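Local coordinates for universal stress protein MT1672 (Mycobacterium tuberculosis, PDB 1TQ8) that is of unknown function but belongs to the universal stress protein A family, whose members are generally linked to cellular responses to stress, at residues 101-106 and 112-117; 47-52 and 88-93; 15-20 and 38-43. All coordinates share one frame; numbering follows the deposited sequence.

Contact 1: 101-106 and 112-117; sequences RPIVGA and VNLADE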
loop_
_atom_site.group_PDB
_atom_site.type_symbol
_atom_site.label_atom_id
_atom_site.label_comp_id
_atom_site.label_asym_id
_atom_site.label_seq_id
_atom_site.Cartn_x
_atom_site.Cartn_y
_atom_site.Cartn_z
ATOM N N ARG A 101 10.473 12.644 21.077
ATOM C CA ARG A 101 10.182 13.670 20.090
ATOM C C ARG A 101 8.707 13.650 19.706
ATOM O O ARG A 101 8.171 12.602 19.352
ATOM C CB ARG A 101 11.000 13.365 18.842
ATOM C CG ARG A 101 11.322 14.518 17.949
ATOM C CD ARG A 101 12.769 14.873 18.157
ATOM N NE ARG A 101 13.364 15.457 16.970
ATOM C CZ ARG A 101 14.665 15.672 16.832
ATOM N NH1 ARG A 101 15.493 15.345 17.818
ATOM N NH2 ARG A 101 15.140 16.214 15.713
ATOM N N PRO A 102 8.017 14.795 19.816
ATOM C CA PRO A 102 6.604 14.823 19.431
ATOM C C PRO A 102 6.605 15.113 17.920
ATOM O O PRO A 102 7.467 15.853 17.427
ATOM C CB PRO A 102 6.045 16.007 20.220
ATOM C CG PRO A 102 6.985 16.164 21.347
ATOM C CD PRO A 102 8.318 15.929 20.700
ATOM N N ILE A 103 5.664 14.512 17.194
ATOM C CA ILE A 103 5.524 14.705 15.748
ATOM C C ILE A 103 4.282 15.560 15.548
ATOM O O ILE A 103 3.211 15.271 16.082
ATOM C CB ILE A 103 5.336 13.364 15.014
ATOM C CG1 ILE A 103 6.689 12.682 14.816
ATOM C CG2 ILE A 103 4.657 13.578 13.683
ATOM C CD1 ILE A 103 7.546 13.324 13.780
ATOM N N VAL A 104 4.426 16.596 14.747
ATOM C CA VAL A 104 3.350 17.530 14.527
ATOM C C VAL A 104 2.899 17.654 13.065
ATOM O O VAL A 104 3.714 17.581 12.144
ATOM C CB VAL A 104 3.814 18.884 15.091
ATOM C CG1 VAL A 104 3.182 20.004 14.363
ATOM C CG2 VAL A 104 3.519 18.939 16.577
ATOM N N GLY A 105 1.599 17.846 12.860
ATOM C CA GLY A 105 1.072 17.984 11.510
ATOM C C GLY A 105 0.936 16.653 10.793
ATOM O O GLY A 105 0.791 15.608 11.431
ATOM N N ALA A 106 0.963 16.681 9.466
ATOM C CA ALA A 106 0.859 15.444 8.712
ATOM C C ALA A 106 2.056 14.600 9.171
ATOM O O ALA A 106 3.216 14.952 8.946
ATOM C CB ALA A 106 0.913 15.729 7.219
ATOM N N VAL A 112 9.518 11.995 7.681
ATOM C CA VAL A 112 10.536 12.083 6.642
ATOM C C VAL A 112 11.502 13.212 7.008
ATOM O O VAL A 112 12.719 13.092 6.840
ATOM C CB VAL A 112 9.882 12.370 5.257
ATOM C CG1 VAL A 112 10.933 12.767 4.225
ATOM C CG2 VAL A 112 9.129 11.136 4.784
ATOM N N ASN A 113 10.942 14.308 7.514
ATOM C CA ASN A 113 11.736 15.469 7.900
ATOM C C ASN A 113 12.673 15.111 9.052
ATOM O O ASN A 113 13.846 15.487 9.058
ATOM C CB ASN A 113 10.818 16.625 8.322
ATOM C CG ASN A 113 11.588 17.913 8.580
ATOM O OD1 ASN A 113 12.092 18.548 7.652
ATOM N ND2 ASN A 113 11.697 18.293 9.846
ATOM N N LEU A 114 12.147 14.381 10.026
ATOM C CA LEU A 114 12.939 13.978 11.174
ATOM C C LEU A 114 14.080 13.063 10.728
ATOM O O LEU A 114 15.222 13.247 11.144
ATOM C CB LEU A 114 12.044 13.280 12.196
ATOM C CG LEU A 114 12.691 12.638 13.425
ATOM C CD1 LEU A 114 13.605 13.625 14.107
ATOM C CD2 LEU A 114 11.595 12.162 14.362
ATOM N N ALA A 115 13.768 12.097 9.864
ATOM C CA ALA A 115 14.768 11.166 9.358
ATOM C C ALA A 115 15.872 11.918 8.646
ATOM O O ALA A 115 17.045 11.572 8.752
ATOM C CB ALA A 115 14.128 10.173 8.404
ATOM N N ASP A 116 15.495 12.950 7.912
ATOM C CA ASP A 116 16.478 13.741 7.193
ATOM C C ASP A 116 17.282 14.588 8.173
ATOM O O ASP A 116 18.501 14.681 8.068
ATOM C CB ASP A 116 15.785 14.656 6.178
ATOM C CG ASP A 116 15.023 13.884 5.101
ATOM O OD1 ASP A 116 14.272 14.533 4.329
ATOM O OD2 ASP A 116 15.172 12.638 5.013
ATOM N N GLU A 117 16.592 15.199 9.133
ATOM C CA GLU A 117 17.232 16.066 10.112
ATOM C C GLU A 117 18.184 15.327 11.058
ATOM O O GLU A 117 19.210 15.869 11.461
ATOM C CB GLU A 117 16.152 16.796 10.911
ATOM C CG GLU A 117 16.514 18.216 11.282
ATOM C CD GLU A 117 16.785 19.097 10.072
ATOM O OE1 GLU A 117 15.837 19.368 9.303
ATOM O OE2 GLU A 117 17.950 19.514 9.890
#
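The CA atoms of Ile103 and Leu114 are the nearest pair across the segments, 8.7 Å apart. Ile103 lies on strand 97-103, and Leu114 is in the last half of helix 107-117. The chain turns between them through Val104 and Gly105. Gly105 has a positive phi of 78°, a value that suits glycine, and Ala106 takes the N-cap position. This is a beta-alpha connection of the parallel alpha/beta fold, with the helix packed on the sheet. Inside the helix, Glu117 N bonds back to Asn113 O at 2.8 Å.

Leu114 points at the strand and reaches both partners with its two methyl branches. With chi1 at 174°, CG lies opposite the backbone N and beside the carbonyl carbon, and from there CD1 reaches Arg101 and CD2 reaches Ile103. CD1 sits over one face of the Arg101 guanidinium. Leu114 CD1 is 3.4 Å from both Arg101 NE and Arg101 NH2, over the NE-CZ-NH2 side of the group. The Arg101 chain bends at chi2 (105°) and brings its flat end under this methyl. The other branch is looser, with Leu114 CD2 4.3 Å from Ile103 CD1.

Outside the segments, Arg101 NH1 forms a salt bridge with Glu118 and a long, weak ion pair with Glu99. Ile103 packs on Ile133 of the third subunit, and Ala115 and Asp116 pack on Ala149 of the second subunit.

No hydrogen bond crosses the contact. The flat face of the guanidinium, which offers no N-H, takes the leucine methyl, while NH1 pairs in its own direction with a carboxylate. Strand and helix are thus joined here by van der Waals packing alone.

Contact 2: 47-52 and 88-93; sequences LIIASA and ERAHNA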
loop_
_atom_site.group_PDB
_atom_site.type_symbol
_atom_site.label_atom_id
_atom_site.label_comp_id
_atom_site.label_asym_id
_atom_site.label_seq_id
_atom_site.Cartn_x
_atom_site.Cartn_y
_atom_site.Cartn_z
ATOM N N LEU A 47 18.579 6.167 19.688
ATOM C CA LEU A 47 17.176 5.792 19.528
ATOM C C LEU A 47 16.275 7.004 19.728
ATOM O O LEU A 47 16.247 7.584 20.811
ATOM C CB LEU A 47 16.775 4.727 20.551
ATOM C CG LEU A 47 15.302 4.311 20.477
ATOM C CD1 LEU A 47 15.014 3.714 19.105
ATOM C CD2 LEU A 47 14.977 3.298 21.564
ATOM N N ILE A 48 15.539 7.391 18.693
ATOM C CA ILE A 48 14.632 8.525 18.810
ATOM C C ILE A 48 13.220 7.983 18.833
ATOM O O ILE A 48 12.815 7.276 17.913
ATOM C CB ILE A 48 14.773 9.481 17.623
ATOM C CG1 ILE A 48 16.197 10.013 17.561
ATOM C CG2 ILE A 48 13.797 10.632 17.764
ATOM C CD1 ILE A 48 16.469 10.896 16.365
ATOM N N ILE A 49 12.480 8.296 19.891
ATOM C CA ILE A 49 11.105 7.828 20.015
ATOM C C ILE A 49 10.143 8.935 19.649
ATOM O O ILE A 49 10.147 9.999 20.270
ATOM C CB ILE A 49 10.760 7.397 21.432
ATOM C CG1 ILE A 49 11.734 6.323 21.911
ATOM C CG2 ILE A 49 9.326 6.857 21.461
ATOM C CD1 ILE A 49 11.379 5.769 23.289
ATOM N N ALA A 50 9.301 8.675 18.655
ATOM C CA ALA A 50 8.349 9.678 18.192
ATOM C C ALA A 50 6.896 9.292 18.397
ATOM O O ALA A 50 6.548 8.107 18.413
ATOM C CB ALA A 50 8.587 9.976 16.699
ATOM N N SER A 51 6.055 10.310 18.546
ATOM C CA SER A 51 4.622 10.117 18.710
ATOM C C SER A 51 3.895 11.293 18.077
ATOM O O SER A 51 4.267 12.451 18.277
ATOM C CB SER A 51 4.249 10.021 20.183
ATOM O OG SER A 51 2.887 9.668 20.326
ATOM N N ALA A 52 2.857 10.994 17.309
ATOM C CA ALA A 52 2.099 12.038 16.641
ATOM C C ALA A 52 1.201 12.758 17.621
ATOM O O ALA A 52 0.518 12.136 18.434
ATOM C CB ALA A 52 1.266 11.438 15.519
ATOM N N GLU A 88 11.160 4.982 29.077
ATOM C CA GLU A 88 11.474 4.073 30.182
ATOM C C GLU A 88 11.563 2.640 29.698
ATOM O O GLU A 88 12.454 1.892 30.098
ATOM C CB GLU A 88 10.424 4.166 31.299
ATOM C CG GLU A 88 10.411 5.506 32.023
ATOM C CD GLU A 88 11.623 5.715 32.935
ATOM O OE1 GLU A 88 12.771 5.458 32.496
ATOM O OE2 GLU A 88 11.426 6.154 34.093
ATOM N N ARG A 89 10.642 2.250 28.829
ATOM C CA ARG A 89 10.666 0.892 28.328
ATOM C C ARG A 89 11.869 0.665 27.419
ATOM O O ARG A 89 12.459 -0.411 27.429
ATOM C CB ARG A 89 9.362 0.573 27.601
ATOM C CG ARG A 89 9.267 -0.871 27.161
ATOM C CD ARG A 89 7.835 -1.341 27.127
ATOM N NE ARG A 89 7.764 -2.759 26.796
ATOM C CZ ARG A 89 6.648 -3.478 26.836
ATOM N NH1 ARG A 89 5.501 -2.912 27.199
ATOM N NH2 ARG A 89 6.675 -4.762 26.511
ATOM N N ALA A 90 12.248 1.671 26.641
ATOM C CA ALA A 90 13.406 1.512 25.765
ATOM C C ALA A 90 14.638 1.175 26.610
ATOM O O ALA A 90 15.383 0.243 26.291
ATOM C CB ALA A 90 13.653 2.785 24.948
ATOM N N HIS A 91 14.850 1.930 27.687
ATOM C CA HIS A 91 15.992 1.684 28.569
ATOM C C HIS A 91 15.965 0.245 29.099
ATOM O O HIS A 91 16.945 -0.483 28.965
ATOM C CB HIS A 91 15.997 2.689 29.732
ATOM C CG HIS A 91 16.450 4.067 29.340
ATOM N ND1 HIS A 91 15.947 5.214 29.922
ATOM C CD2 HIS A 91 17.359 4.481 28.425
ATOM C CE1 HIS A 91 16.525 6.273 29.381
ATOM N NE2 HIS A 91 17.387 5.856 28.470
ATOM N N ASN A 92 14.840 -0.175 29.666
ATOM C CA ASN A 92 14.740 -1.529 30.190
ATOM C C ASN A 92 14.975 -2.586 29.131
ATOM O O ASN A 92 15.037 -3.773 29.437
ATOM C CB ASN A 92 13.376 -1.763 30.833
ATOM C CG ASN A 92 13.085 -0.777 31.936
ATOM O OD1 ASN A 92 14.004 -0.179 32.501
ATOM N ND2 ASN A 92 11.807 -0.607 32.263
ATOM N N ALA A 93 15.097 -2.168 27.880
ATOM C CA ALA A 93 15.326 -3.123 26.810
ATOM C C ALA A 93 16.772 -3.060 26.339
ATOM O O ALA A 93 17.123 -3.638 25.311
ATOM C CB ALA A 93 14.382 -2.854 25.659
#
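Ala90 gives up more surface to this contact than any other residue of the two segments. Its CB points at the strand and meets two methyls, one from Leu47 and one from Ile49. These two residues contribute equal areas. Both point from the same face of strand 46-52, as residues two apart in a strand do. Ala90, on helix 79-91, lies across from both.

Leu47 makes the closer touch, with CD2 3.7 Å from Ala90 CB. The Leu47 CB points at the helix; chi1 of 178° sets CG opposite the backbone N, and CD2 is the branch that meets Ala90. Ile49 arrives by its longer branch, with CD1 4.1 Å from Ala90 CB. Its CG1 is anti to the carbonyl carbon (chi1 -56°), and chi2 of -176° extends this branch and carries CD1 to the alanine. The two end methyls, Leu47 CD2 and Ile49 CD1, are themselves about 4.7 Å apart. The alanine methyl therefore bears on a pair of tips. All three residues are buried, and no hydrogen bond joins the segments. The small side chain is consistent with the close approach of helix and sheet; the CA atoms of Leu47 and Ala90 are 8.5 Å apart.

Leu47 also packs on Ala37 and Ala41 of helix 28-41, and Arg89 ties helix 79-91 to that helix by a salt bridge to Asp35. Strand 46-52 runs between strands 19-23 and 97-103. Strand 46-52, helix 79-91 and the parallel neighbour strand 97-103 follow in the chain, so the contact lies within a beta-alpha-beta unit of the parallel alpha/beta fold.

Contact 3: 15-20 and 38-43; sequences SAYKTV and AQIAGA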
loop_
_atom_site.group_PDB
_atom_site.type_symbol
_atom_site.label_atom_id
_atom_site.label_comp_id
_atom_site.label_asym_id
_atom_site.label_seq_id
_atom_site.Cartn_x
_atom_site.Cartn_y
_atom_site.Cartn_z
ATOM N N SER A 15 27.454 -1.804 8.087
ATOM C CA SER A 15 27.586 -1.806 9.540
ATOM C C SER A 15 26.217 -1.803 10.206
ATOM O O SER A 15 25.190 -1.808 9.530
ATOM C CB SER A 15 28.384 -0.582 9.994
ATOM O OG SER A 15 27.796 0.615 9.512
ATOM N N ALA A 16 26.208 -1.803 11.536
ATOM C CA ALA A 16 24.959 -1.791 12.287
ATOM C C ALA A 16 24.285 -0.430 12.161
ATOM O O ALA A 16 24.924 0.569 11.835
ATOM C CB ALA A 16 25.222 -2.106 13.753
ATOM N N TYR A 17 22.986 -0.397 12.417
ATOM C CA TYR A 17 22.241 0.848 12.344
ATOM C C TYR A 17 22.706 1.778 13.456
ATOM O O TYR A 17 22.822 1.360 14.603
ATOM C CB TYR A 17 20.750 0.566 12.505
ATOM C CG TYR A 17 20.145 -0.141 11.326
ATOM C CD1 TYR A 17 19.486 -1.356 11.483
ATOM C CD2 TYR A 17 20.216 0.417 10.043
ATOM C CE1 TYR A 17 18.914 -1.999 10.392
ATOM C CE2 TYR A 17 19.644 -0.218 8.951
ATOM C CZ TYR A 17 18.993 -1.427 9.134
ATOM O OH TYR A 17 18.410 -2.060 8.058
ATOM N N LYS A 18 22.961 3.036 13.120
ATOM C CA LYS A 18 23.404 3.993 14.116
ATOM C C LYS A 18 22.293 4.882 14.668
ATOM O O LYS A 18 22.289 5.191 15.857
ATOM C CB LYS A 18 24.501 4.884 13.543
ATOM C CG LYS A 18 25.630 4.157 12.854
ATOM C CD LYS A 18 26.671 5.168 12.396
ATOM C CE LYS A 18 27.736 4.528 11.508
ATOM N NZ LYS A 18 27.192 4.197 10.155
ATOM N N THR A 19 21.357 5.299 13.816
ATOM C CA THR A 19 20.264 6.177 14.249
ATOM C C THR A 19 18.888 5.607 13.940
ATOM O O THR A 19 18.423 5.662 12.807
ATOM C CB THR A 19 20.380 7.563 13.588
ATOM O OG1 THR A 19 21.676 8.116 13.856
ATOM C CG2 THR A 19 19.314 8.507 14.131
ATOM N N VAL A 20 18.239 5.078 14.973
ATOM C CA VAL A 20 16.928 4.458 14.858
ATOM C C VAL A 20 15.781 5.348 15.329
ATOM O O VAL A 20 15.837 5.927 16.419
ATOM C CB VAL A 20 16.869 3.170 15.701
ATOM C CG1 VAL A 20 15.599 2.388 15.395
ATOM C CG2 VAL A 20 18.102 2.327 15.434
ATOM N N ALA A 38 14.554 -0.811 20.514
ATOM C CA ALA A 38 15.532 -0.675 21.591
ATOM C C ALA A 38 16.582 -1.775 21.468
ATOM O O ALA A 38 17.784 -1.517 21.603
ATOM C CB ALA A 38 14.840 -0.762 22.941
ATOM N N GLN A 39 16.117 -2.993 21.197
ATOM C CA GLN A 39 16.993 -4.150 21.041
ATOM C C GLN A 39 17.981 -3.939 19.909
ATOM O O GLN A 39 19.096 -4.436 19.960
ATOM C CB GLN A 39 16.161 -5.405 20.761
ATOM C CG GLN A 39 16.962 -6.707 20.649
ATOM C CD GLN A 39 17.688 -6.872 19.311
ATOM O OE1 GLN A 39 17.076 -6.794 18.243
ATOM N NE2 GLN A 39 18.994 -7.123 19.369
ATOM N N ILE A 40 17.573 -3.194 18.889
ATOM C CA ILE A 40 18.432 -2.944 17.743
ATOM C C ILE A 40 19.381 -1.786 17.997
ATOM O O ILE A 40 20.515 -1.790 17.530
ATOM C CB ILE A 40 17.593 -2.618 16.484
ATOM C CG1 ILE A 40 16.665 -3.788 16.173
ATOM C CG2 ILE A 40 18.506 -2.293 15.305
ATOM C CD1 ILE A 40 15.727 -3.556 15.019
ATOM N N ALA A 41 18.910 -0.780 18.723
ATOM C CA ALA A 41 19.744 0.381 19.000
ATOM C C ALA A 41 20.839 0.017 19.999
ATOM O O ALA A 41 21.981 0.462 19.885
ATOM C CB ALA A 41 18.892 1.516 19.535
ATOM N N GLY A 42 20.473 -0.794 20.983
ATOM C CA GLY A 42 21.431 -1.229 21.984
ATOM C C GLY A 42 22.101 -0.133 22.787
ATOM O O GLY A 42 21.443 0.746 23.347
ATOM N N ALA A 43 23.427 -0.181 22.835
ATOM C CA ALA A 43 24.175 0.797 23.605
ATOM C C ALA A 43 25.097 1.662 22.771
ATOM O O ALA A 43 25.731 2.582 23.289
ATOM C CB ALA A 43 24.969 0.087 24.685
HETATM O O HOH W 1 22.185 -0.853 15.951
#
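Tyr17 turns the edge of its ring to Ile40. The methyl CG2 of Ile40 lies near the ring plane, 4.1 Å from Tyr17 CD1. Because CG2 lies near that plane, this is an edge contact and not packing over a ring face. The two side chains run side by side and point the same way. Ile40 CG2 is the branch anti to the backbone N, while CG1 stands beside that N (chi1 -59°). This places the short branch against the tyrosine.

A water completes this end of the contact. It donates hydrogen bonds to two backbone carbonyls, 2.7 Å from Tyr17 O and 2.5 Å from Ile40 O. It thus bridges the loop before the strand to the last turn of the helix. No direct hydrogen bond crosses the segments.

Further into the fold, Val20 faces Ala41. Val20 CG2 and Ala41 CB are 4.3 Å apart, and both residues are buried. The helix ends right after Ala41. Gly42 N still bonds to Ala38 O at 2.9 Å, but Gly42 itself leaves the helix with a positive phi of 59°.

The outer end of Tyr17 belongs to the subunit interface. Its OH is hydrogen-bonded to Asp152 of the second subunit, and its ring forms a cation-pi contact with Arg36 of that subunit. Ile40 packs on Leu154 of the second subunit.

Strand 19-23, helix 28-41 and strand 46-52 form a beta-alpha-beta unit. The start of its first strand is here packed against the end of its helix. Such a unit is characteristic of the parallel alpha/beta fold of universal stress proteins.

The contacts follow one another along the chain in the order 3, 2, 1, and all reach one parallel sheet. Contacts 2 and 3 lie on the same face, with centres 12 Å apart. Their strands are neighbours, and Ala93 CB, in the loop after helix 79-91, packs 3.5 Å from Ala38 CB of helix 28-41. Contact 1 is on the other face, its centre 15 Å from contact 2 and 19 Å from contact 3. It joins contact 2 through the sheet, where Ile103 N and Ser51 O are 2.7 Å apart, a probable hydrogen bond. Contacts 1 and 3 also touch the second subunit, so elements on both faces of the sheet take part in the assembly.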